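Local atomic coordinates of VP1 (Polyomavirus HPyV6, PDB entry 4PCG), a protein that forms, as pentamers of jelly-roll subunits, the major building block of the polyomavirus capsid and probably takes part in attachment to host cells. Residues F86-E91 and W121-S126. Residues are numbered along the deposited sequence; the frame is centred on the assembly and turned at random. Where two conformers were deposited one is given.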
loop_
_atom_site.group_PDB
_atom_site.type_symbol
_atom_site.label_atom_id
_atom_site.label_comp_id
_atom_site.label_asym_id
_atom_site.label_seq_id
_atom_site.Cartn_x
_atom_site.Cartn_y
_atom_site.Cartn_z
ATOM N N PHE B 86 -17.615 -9.636 22.919
ATOM C CA PHE B 86 -16.394 -10.379 22.570
ATOM C C PHE B 86 -15.960 -10.242 21.120
ATOM O O PHE B 86 -14.822 -10.618 20.802
ATOM C CB PHE B 86 -16.486 -11.873 22.966
ATOM C CG PHE B 86 -17.577 -12.640 22.238
ATOM C CD1 PHE B 86 -18.873 -12.659 22.723
ATOM C CD2 PHE B 86 -17.307 -13.306 21.063
ATOM C CE1 PHE B 86 -19.884 -13.337 22.049
ATOM C CE2 PHE B 86 -18.314 -13.978 20.364
ATOM C CZ PHE B 86 -19.605 -14.002 20.865
ATOM N N ARG B 87 -16.842 -9.742 20.248
ATOM C CA ARG B 87 -16.486 -9.404 18.877
ATOM C C ARG B 87 -17.463 -8.405 18.288
ATOM O O ARG B 87 -18.562 -8.226 18.801
ATOM C CB ARG B 87 -16.378 -10.634 17.967
ATOM C CG ARG B 87 -17.690 -11.295 17.633
ATOM C CD ARG B 87 -17.433 -12.610 16.896
ATOM N NE ARG B 87 -18.684 -13.246 16.497
ATOM C CZ ARG B 87 -19.405 -12.896 15.427
ATOM N NH1 ARG B 87 -19.013 -11.912 14.629
ATOM N NH2 ARG B 87 -20.543 -13.524 15.154
ATOM N N VAL B 88 -17.015 -7.734 17.238
ATOM C CA VAL B 88 -17.786 -6.681 16.599
ATOM C C VAL B 88 -17.555 -6.719 15.092
ATOM O O VAL B 88 -16.435 -6.977 14.612
ATOM C CB VAL B 88 -17.444 -5.285 17.158
ATOM C CG1 VAL B 88 -15.970 -4.949 16.972
ATOM C CG2 VAL B 88 -18.339 -4.221 16.521
ATOM N N GLU B 89 -18.641 -6.517 14.353
ATOM C CA GLU B 89 -18.546 -6.248 12.922
ATOM C C GLU B 89 -18.820 -4.767 12.786
ATOM O O GLU B 89 -19.793 -4.272 13.350
ATOM C CB GLU B 89 -19.630 -7.005 12.150
ATOM C CG GLU B 89 -19.616 -8.511 12.355
ATOM C CD GLU B 89 -20.976 -9.165 12.134
ATOM O OE1 GLU B 89 -21.778 -8.784 11.225
ATOM O OE2 GLU B 89 -21.228 -10.111 12.875
ATOM N N THR B 90 -17.953 -4.037 12.090
ATOM C CA THR B 90 -18.218 -2.625 11.877
ATOM C C THR B 90 -17.811 -2.275 10.451
ATOM O O THR B 90 -16.795 -2.759 9.949
ATOM C CB THR B 90 -17.559 -1.719 12.950
ATOM O OG1 THR B 90 -17.886 -0.340 12.710
ATOM C CG2 THR B 90 -16.042 -1.846 12.984
ATOM N N GLU B 91 -18.625 -1.456 9.806
ATOM C CA GLU B 91 -18.476 -1.188 8.369
ATOM C C GLU B 91 -18.987 0.202 8.069
ATOM O O GLU B 91 -19.959 0.656 8.685
ATOM C CB GLU B 91 -19.315 -2.189 7.570
ATOM C CG GLU B 91 -18.989 -3.674 7.815
ATOM C CD GLU B 91 -17.647 -4.110 7.255
ATOM O OE1 GLU B 91 -17.115 -3.439 6.345
ATOM O OE2 GLU B 91 -17.123 -5.168 7.679
ATOM N N TRP B 121 -13.306 3.914 15.207
ATOM C CA TRP B 121 -14.373 3.305 15.956
ATOM C C TRP B 121 -13.870 2.896 17.338
ATOM O O TRP B 121 -12.684 2.619 17.538
ATOM C CB TRP B 121 -14.988 2.119 15.201
ATOM C CG TRP B 121 -14.054 0.952 14.969
ATOM C CD1 TRP B 121 -13.327 0.683 13.814
ATOM C CD2 TRP B 121 -13.732 -0.110 15.897
ATOM N NE1 TRP B 121 -12.592 -0.487 13.985
ATOM C CE2 TRP B 121 -12.814 -0.974 15.252
ATOM C CE3 TRP B 121 -14.124 -0.403 17.219
ATOM C CZ2 TRP B 121 -12.281 -2.110 15.883
ATOM C CZ3 TRP B 121 -13.587 -1.534 17.848
ATOM C CH2 TRP B 121 -12.676 -2.370 17.178
ATOM N N ALA B 122 -14.795 2.899 18.281
ATOM C CA ALA B 122 -14.547 2.406 19.615
ATOM C C ALA B 122 -15.789 1.706 20.154
ATOM O O ALA B 122 -16.930 2.108 19.885
ATOM C CB ALA B 122 -14.171 3.543 20.550
ATOM N N CYS B 123 -15.518 0.683 20.970
ATOM C CA CYS B 123 -16.550 -0.077 21.700
ATOM C C CYS B 123 -16.065 -0.232 23.099
ATOM O O CYS B 123 -14.973 -0.749 23.303
ATOM C CB CYS B 123 -16.663 -1.501 21.215
ATOM S SG CYS B 123 -17.337 -1.687 19.584
ATOM N N GLY B 124 -16.886 0.180 24.074
ATOM C CA GLY B 124 -16.475 0.092 25.469
ATOM C C GLY B 124 -17.580 -0.032 26.493
ATOM O O GLY B 124 -18.780 0.042 26.170
ATOM N N GLY B 125 -17.158 -0.223 27.748
ATOM C CA GLY B 125 -18.071 -0.361 28.841
ATOM C C GLY B 125 -18.331 0.963 29.546
ATOM O O GLY B 125 -19.098 1.029 30.474
ATOM N N SER B 126 -17.676 2.014 29.073
ATOM C CA SER B 126 -17.892 3.354 29.598
ATOM C C SER B 126 -17.455 4.316 28.480
ATOM O O SER B 126 -16.896 3.890 27.475
ATOM C CB SER B 126 -17.118 3.570 30.896
ATOM O OG SER B 126 -15.757 3.421 30.672
#
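Thr90 sets its methyl group over the indole of Trp121, and the evidence for a CH-pi contact is direct: CG2 of Thr90 stands 3.8 Å from the centroid of the five-membered ring of Trp121, only 8° off the ring normal. Followed outward from its CB, the Trp121 side chain turns at once, with CG placed between the backbone N and the carbonyl carbon (chi1 64°), which turns the indole obliquely out from its strand and presents a face to strand 79-93. From CG onward, all five pyrrole atoms lie within 4.1 Å of CG2 of Thr90, with CD1 and NE1 nearest at 3.8 Å. At the far end of the six-membered ring, CH2 of Trp121 meets CG1 of Val88 at 4.2 Å, a looser apolar touch at an oblique angle. The other branch of Val88, CG2, comes 4.1 Å from SG of Cys123, a less certain contact because Cys123 was modelled in two conformers. Thr90 divides its own branches by polarity, since OG1 is hydrogen-bonded to the carbonyl oxygen of Phe264 and to Arg263 while CG2 is spent on the tryptophan. No hydrogen bond joins the two segments. Their CA atoms stay 8.2 Å apart at the Thr90 and Trp121 pair, too far for neighbouring strands of one ladder, and the axes run at 154°. Backbone bonds of 86-91 go instead to strands 211-222 and 256-274, and Phe190 of strand 187-194 also touches Trp121. Packing of side chains between strands that face each other without pairing is characteristic of the core of a beta sandwich, here the jelly roll of the polyomavirus VP1 subunit.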